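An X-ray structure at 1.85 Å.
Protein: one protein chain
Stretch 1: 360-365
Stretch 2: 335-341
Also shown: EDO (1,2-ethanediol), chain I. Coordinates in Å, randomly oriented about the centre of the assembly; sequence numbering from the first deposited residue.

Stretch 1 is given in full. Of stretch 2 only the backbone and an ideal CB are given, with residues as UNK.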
# COMPACT_ATOMS: atom_id res chain seq x y z
N PRO A 360 15.22 -10.03 -21.08
CA PRO A 360 13.85 -9.96 -20.55
C PRO A 360 13.37 -11.31 -20.04
O PRO A 360 13.65 -12.36 -20.63
CB PRO A 360 13.02 -9.51 -21.76
CG PRO A 360 13.98 -8.77 -22.62
CD PRO A 360 15.33 -9.41 -22.41
N LEU A 361 12.65 -11.27 -18.93
CA LEU A 361 12.15 -12.49 -18.30
C LEU A 361 11.19 -13.22 -19.23
O LEU A 361 10.32 -12.60 -19.86
CB LEU A 361 11.44 -12.15 -17.00
CG LEU A 361 11.13 -13.32 -16.06
CD1 LEU A 361 12.43 -13.68 -15.37
CD2 LEU A 361 10.03 -12.93 -15.04
N VAL A 362 11.36 -14.53 -19.31
CA VAL A 362 10.40 -15.43 -19.94
C VAL A 362 9.69 -16.16 -18.82
O VAL A 362 10.34 -16.83 -18.01
CB VAL A 362 11.08 -16.40 -20.90
CG1 VAL A 362 10.06 -17.37 -21.50
CG2 VAL A 362 11.80 -15.63 -22.02
N TRP A 363 8.36 -16.00 -18.72
CA TRP A 363 7.61 -16.66 -17.67
C TRP A 363 6.62 -17.70 -18.19
O TRP A 363 6.03 -18.41 -17.39
CB TRP A 363 6.89 -15.63 -16.77
CG TRP A 363 5.75 -14.85 -17.39
CD1 TRP A 363 4.41 -15.10 -17.27
CD2 TRP A 363 5.85 -13.66 -18.19
NE1 TRP A 363 3.68 -14.15 -17.95
CE2 TRP A 363 4.55 -13.28 -18.54
CE3 TRP A 363 6.93 -12.90 -18.65
CZ2 TRP A 363 4.29 -12.15 -19.32
CZ3 TRP A 363 6.68 -11.79 -19.44
CH2 TRP A 363 5.36 -11.43 -19.76
N LYS A 364 6.44 -17.80 -19.51
CA LYS A 364 5.52 -18.74 -20.14
C LYS A 364 6.28 -19.76 -20.96
O LYS A 364 7.22 -19.40 -21.70
CB LYS A 364 4.53 -18.03 -21.07
CG LYS A 364 3.66 -16.95 -20.44
CD LYS A 364 2.56 -16.53 -21.41
CE LYS A 364 1.74 -15.39 -20.85
NZ LYS A 364 0.49 -15.18 -21.65
N LEU A 365 5.86 -21.02 -20.90
CA LEU A 365 6.24 -21.96 -21.94
C LEU A 365 5.57 -21.58 -23.26
O LEU A 365 4.45 -21.05 -23.28
CB LEU A 365 5.84 -23.39 -21.56
CG LEU A 365 6.83 -24.28 -20.80
CD1 LEU A 365 7.10 -23.70 -19.45
CD2 LEU A 365 6.30 -25.72 -20.68
N UNK A 335 0.96 -13.13 -10.97
CA UNK A 335 2.27 -12.87 -11.56
C UNK A 335 2.15 -12.64 -13.06
O UNK A 335 2.83 -11.78 -13.61
CB UNK A 335 3.23 -14.03 -11.28
N UNK A 336 1.29 -13.41 -13.75
CA UNK A 336 1.09 -13.20 -15.18
C UNK A 336 0.65 -11.76 -15.44
O UNK A 336 1.19 -11.09 -16.31
CB UNK A 336 0.06 -14.18 -15.73
N UNK A 337 -0.34 -11.29 -14.68
CA UNK A 337 -0.86 -9.93 -14.83
C UNK A 337 0.25 -8.90 -14.67
O UNK A 337 0.38 -7.97 -15.47
CB UNK A 337 -1.97 -9.67 -13.81
N UNK A 338 1.06 -9.05 -13.62
CA UNK A 338 2.13 -8.10 -13.33
C UNK A 338 3.15 -8.10 -14.47
O UNK A 338 3.51 -7.04 -15.01
CB UNK A 338 2.81 -8.44 -12.00
N UNK A 339 3.64 -9.28 -14.84
CA UNK A 339 4.69 -9.38 -15.86
C UNK A 339 4.22 -8.84 -17.19
O UNK A 339 4.98 -8.19 -17.93
CB UNK A 339 5.15 -10.83 -16.02
N UNK A 340 2.97 -9.14 -17.55
CA UNK A 340 2.44 -8.65 -18.82
C UNK A 340 2.37 -7.13 -18.85
O UNK A 340 2.64 -6.51 -19.89
CB UNK A 340 1.05 -9.24 -19.08
N UNK A 341 2.06 -6.51 -17.72
CA UNK A 341 1.98 -5.05 -17.68
C UNK A 341 3.36 -4.40 -17.52
O UNK A 341 3.63 -3.35 -18.11
CB UNK A 341 1.06 -4.61 -16.54
C1 EDO I . -1.44 -4.00 -20.31
O1 EDO I . -2.81 -3.94 -20.71
C2 EDO I . -0.70 -5.02 -21.16
O2 EDO I . -1.53 -6.18 -21.35

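The backbone of stretch 2 is helical throughout, with phi between -57° and -82° and psi between -36° and -51°, so side chains can be placed by the direction of CA-to-CB. Stretch 1 is irregular and offers mainly the indole of Trp-363, flanked by Leu-361 and Lys-364.

At position 335 CA-to-CB points sideways, and the ideal CB has no atom of stretch 1 within 5.5 Å. Stretch 1 sets little constraint here. The residue is Phe-335, whose ring leads away; its O accepts the helical bond from N of position 339 at 2.9 Å.

Position 336 also points sideways, but its ideal CB lies 4.2 Å from Trp-363 NE1, a donor needing an acceptor. A short polar side chain would suit, such as Asn, Asp, Ser or Thr; the nearby Lys-364 amine would also tolerate an acid. The residue is Asn-336, with chi1 t. Trp-363 NE1 donates to Asn-336 OD1 at 2.8 Å and 174°, nearly linear, and the oxygen lies at the indole edge, near its plane. Lys-364 CE packs 3.2 Å from Asn-336 OD1. One water accepts from both Asn-336 ND2 (2.8 Å) and Lys-364 NZ (3.2 Å), extending the polar link.

Position 337 points away from stretch 1, and 338 is out of its reach; many side chains would fit either. They are Tyr-337 and Ile-338, neither touching stretch 1.

Position 339 points toward stretch 1. Its ideal CB is 3.6 Å from Trp-363 CE2 and 5.4 Å from Leu-361 CD2, so an apolar residue is expected: Leu, Met, Ile or an aromatic. It is Phe-339, chi1 m. Its CB sits over the face of the Trp-363 six-membered ring, 3.4 Å from the centroid and 7° off the normal, a CH-pi contact. The Phe-339 ring meets the Trp-363 five-membered ring obliquely, planes at 54°, with Phe-339 CD2 3.5 Å from Trp-363 CG. Leu-361 CD2 covers a face of the Phe-339 ring, 3.8 Å from its centroid.

At position 340 CB points sideways, 4.4 Å from Trp-363 CZ2, with open space beyond; Glu, Gln, Lys or Ala would all serve. It is Glu-340, whose N approaches Trp-363 CZ2 at 3.7 Å. A second water donates to Glu-340 OE1 (2.5 Å) and Asn-336 OD1 (3.0 Å) and accepts from Lys-364 NZ (3.1 Å). Ethanediol O2 donates to Glu-340 OE2 at 2.7 Å.

Position 341 is out of reach, leaving the choice open. Arg-341 NH1 donates to Tyr-337 O at 3.3 Å.

Stretch 2 (335-341) FNYIFER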
# COMPACT_ATOMS: atom_id res chain seq x y z
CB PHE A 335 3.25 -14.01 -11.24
CG PHE A 335 4.01 -13.83 -9.94
CD1 PHE A 335 5.13 -13.01 -9.88
CD2 PHE A 335 3.60 -14.47 -8.78
CE1 PHE A 335 5.82 -12.83 -8.69
CE2 PHE A 335 4.29 -14.30 -7.59
CZ PHE A 335 5.41 -13.49 -7.54
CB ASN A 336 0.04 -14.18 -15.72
CG ASN A 336 -0.10 -14.11 -17.23
OD1 ASN A 336 0.88 -14.19 -17.97
ND2 ASN A 336 -1.33 -13.97 -17.69
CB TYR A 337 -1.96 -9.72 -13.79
CG TYR A 337 -2.65 -8.37 -13.76
CD1 TYR A 337 -3.87 -8.18 -14.41
CD2 TYR A 337 -2.12 -7.31 -13.03
CE1 TYR A 337 -4.54 -6.95 -14.36
CE2 TYR A 337 -2.78 -6.07 -12.98
CZ TYR A 337 -3.98 -5.90 -13.65
OH TYR A 337 -4.65 -4.67 -13.60
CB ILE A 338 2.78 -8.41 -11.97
CG1 ILE A 338 1.77 -8.13 -10.85
CG2 ILE A 338 4.07 -7.61 -11.75
CD1 ILE A 338 2.23 -8.58 -9.45
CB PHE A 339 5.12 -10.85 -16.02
CG PHE A 339 5.87 -11.41 -14.85
CD1 PHE A 339 6.62 -10.59 -14.03
CD2 PHE A 339 5.85 -12.79 -14.59
CE1 PHE A 339 7.33 -11.11 -12.96
CE2 PHE A 339 6.56 -13.33 -13.53
CZ PHE A 339 7.30 -12.48 -12.70
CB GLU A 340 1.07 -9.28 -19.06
CG GLU A 340 0.20 -8.63 -20.09
CD GLU A 340 -1.19 -9.26 -20.11
OE1 GLU A 340 -1.28 -10.50 -19.94
OE2 GLU A 340 -2.19 -8.51 -20.27
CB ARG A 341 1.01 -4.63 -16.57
CG ARG A 341 -0.42 -4.77 -17.09
CD ARG A 341 -1.49 -4.73 -16.05
NE ARG A 341 -2.79 -4.99 -16.68
CZ ARG A 341 -3.18 -6.17 -17.16
NH1 ARG A 341 -2.39 -7.24 -17.07
NH2 ARG A 341 -4.37 -6.28 -17.73
O HOH W 1 -2.31 -14.33 -20.26
O HOH W 2 0.40 -12.37 -20.32
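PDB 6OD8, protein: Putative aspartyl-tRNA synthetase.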